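Local atomic coordinates of lectin (Cicer arietinum, PDB entry 3V6N), a protein that agglutinates red blood cells and binds calcium and sodium ions along the central axis of its four-bladed beta-propeller. Residues Ile22-Val27 with Ile223-Glu227. Numbering follows the deposited sequence.
Sequences INDKYV and IIPLE
Leu226, with 89 Å² covered, meets a type II' beta turn running from Ile22 to Lys25. The turn is closed by paired backbone hydrogen bonds, Lys25 N to Ile22 O (2.7 Å) and Ile22 N to Lys25 O (2.9 Å), with Asn23 at phi/psi 49/-121°. The facing 223-227 segment is irregular, and a cis peptide bond precedes Pro225. The CA atoms of Ile22 and Leu226 lie 7.5 Å apart, those of Val27 and Ile223 9.0 Å. No hydrogen bond spans this gap; apolar side chains bridge it. Leu226, its chi1 between wells at -132°, brings CD1 to 3.7 Å from Ile22 CG2 and 4.1 Å from Lys25 CD. In this hemopexin-type propeller the turn links strands 17-22 and 25-30 of the first blade, whereas 223-227 is the C-terminal tail after the last blade; the contact thus packs that tail against the first blade, where the ring closes, and Leu226 is also hydrogen-bonded, backbone to backbone, to Gly4. Ile22 (65 Å², chi1 m) sends CD1 to 3.6 Å from Ile224 CG2 and 4.3 Å from Ile223 CG2. Ile223 CG2 also lies 4.0 Å from Val27 CG2, while Asn23 ND2 approaches Leu226 CB at 3.8 Å.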
loop_
_atom_site.group_PDB
_atom_site.type_symbol
_atom_site.label_atom_id
_atom_site.label_comp_id
_atom_site.label_asym_id
_atom_site.label_seq_id
_atom_site.Cartn_x
_atom_site.Cartn_y
_atom_site.Cartn_z
ATOM N N ILE A 22 7.979 14.257 -8.314
ATOM C CA ILE A 22 7.681 14.070 -9.721
ATOM C C ILE A 22 7.850 12.585 -9.983
ATOM O O ILE A 22 8.916 12.028 -9.710
ATOM C CB ILE A 22 8.662 14.865 -10.610
ATOM C CG1 ILE A 22 8.639 16.357 -10.240
ATOM C CG2 ILE A 22 8.341 14.639 -12.086
ATOM C CD1 ILE A 22 10.003 17.007 -10.313
ATOM N N ASN A 23 6.794 11.955 -10.501
ATOM C CA ASN A 23 6.735 10.506 -10.679
ATOM C C ASN A 23 7.154 9.796 -9.379
ATOM O O ASN A 23 6.559 10.028 -8.325
ATOM C CB ASN A 23 7.591 10.066 -11.888
ATOM C CG ASN A 23 7.162 10.732 -13.196
ATOM O OD1 ASN A 23 5.995 11.059 -13.390
ATOM N ND2 ASN A 23 8.103 10.913 -14.102
ATOM N N ASP A 24 8.198 8.970 -9.446
ATOM C CA ASP A 24 8.726 8.289 -8.276
ATOM C C ASP A 24 10.013 8.957 -7.751
ATOM O O ASP A 24 10.794 8.350 -7.017
ATOM C CB ASP A 24 8.933 6.793 -8.569
ATOM C CG ASP A 24 9.880 6.535 -9.745
ATOM O OD1 ASP A 24 10.161 7.453 -10.541
ATOM O OD2 ASP A 24 10.350 5.395 -9.870
ATOM N N LYS A 25 10.202 10.213 -8.128
ATOM C CA LYS A 25 11.391 10.965 -7.775
ATOM C C LYS A 25 11.035 12.240 -7.005
ATOM O O LYS A 25 9.847 12.612 -6.875
ATOM C CB LYS A 25 12.190 11.332 -9.039
ATOM C CG LYS A 25 12.827 10.137 -9.759
ATOM C CD LYS A 25 13.776 10.631 -10.848
ATOM C CE LYS A 25 14.530 9.500 -11.547
ATOM N NZ LYS A 25 15.807 10.021 -12.125
ATOM N N TYR A 26 12.072 12.907 -6.505
ATOM C CA TYR A 26 11.914 14.216 -5.905
ATOM C C TYR A 26 13.129 15.127 -6.084
ATOM O O TYR A 26 14.245 14.661 -6.381
ATOM C CB TYR A 26 11.578 14.094 -4.418
ATOM C CG TYR A 26 12.745 13.761 -3.518
ATOM C CD1 TYR A 26 13.281 12.467 -3.475
ATOM C CD2 TYR A 26 13.291 14.722 -2.683
ATOM C CE1 TYR A 26 14.337 12.153 -2.636
ATOM C CE2 TYR A 26 14.356 14.418 -1.835
ATOM C CZ TYR A 26 14.873 13.135 -1.823
ATOM O OH TYR A 26 15.912 12.822 -0.977
ATOM N N VAL A 27 12.869 16.413 -5.866
ATOM C CA VAL A 27 13.869 17.467 -5.780
ATOM C C VAL A 27 13.644 18.296 -4.504
ATOM O O VAL A 27 12.498 18.557 -4.090
ATOM C CB VAL A 27 13.787 18.374 -7.040
ATOM C CG1 VAL A 27 14.477 19.708 -6.842
ATOM C CG2 VAL A 27 14.387 17.653 -8.245
ATOM N N ILE A 223 14.668 19.205 -15.741
ATOM C CA ILE A 223 14.159 18.302 -14.709
ATOM C C ILE A 223 12.667 18.050 -14.945
ATOM O O ILE A 223 12.210 16.905 -14.917
ATOM C CB ILE A 223 14.429 18.859 -13.284
ATOM C CG1 ILE A 223 15.940 18.975 -13.041
ATOM C CG2 ILE A 223 13.764 17.987 -12.225
ATOM C CD1 ILE A 223 16.333 19.547 -11.696
ATOM N N ILE A 224 11.912 19.123 -15.160
ATOM C CA ILE A 224 10.525 18.998 -15.594
ATOM C C ILE A 224 10.370 19.595 -16.991
ATOM O O ILE A 224 11.065 20.561 -17.323
ATOM C CB ILE A 224 9.503 19.641 -14.614
ATOM C CG1 ILE A 224 9.589 21.175 -14.613
ATOM C CG2 ILE A 224 9.649 19.068 -13.213
ATOM C CD1 ILE A 224 8.273 21.857 -14.286
ATOM N N PRO A 225 9.494 19.000 -17.829
ATOM C CA PRO A 225 8.799 17.729 -17.576
ATOM C C PRO A 225 9.782 16.559 -17.522
ATOM O O PRO A 225 10.859 16.639 -18.118
ATOM C CB PRO A 225 7.846 17.580 -18.776
ATOM C CG PRO A 225 8.334 18.546 -19.808
ATOM C CD PRO A 225 9.046 19.646 -19.079
ATOM N N LEU A 226 9.423 15.503 -16.793
ATOM C CA LEU A 226 10.239 14.291 -16.723
ATOM C C LEU A 226 9.630 13.233 -17.654
ATOM O O LEU A 226 8.577 12.662 -17.351
ATOM C CB LEU A 226 10.339 13.771 -15.274
ATOM C CG LEU A 226 11.712 13.378 -14.681
ATOM C CD1 LEU A 226 11.672 13.317 -13.160
ATOM C CD2 LEU A 226 12.265 12.070 -15.239
ATOM N N GLU A 227 10.278 12.996 -18.797
ATOM C CA GLU A 227 9.836 11.953 -19.737
ATOM C C GLU A 227 10.552 10.629 -19.471
ATOM O O GLU A 227 11.716 10.605 -19.063
ATOM C CB GLU A 227 10.037 12.392 -21.195
ATOM C CG GLU A 227 9.039 11.789 -22.188
ATOM C CD GLU A 227 9.496 10.473 -22.824
ATOM O OE1 GLU A 227 9.602 10.421 -24.071
ATOM O OE2 GLU A 227 9.740 9.482 -22.096
#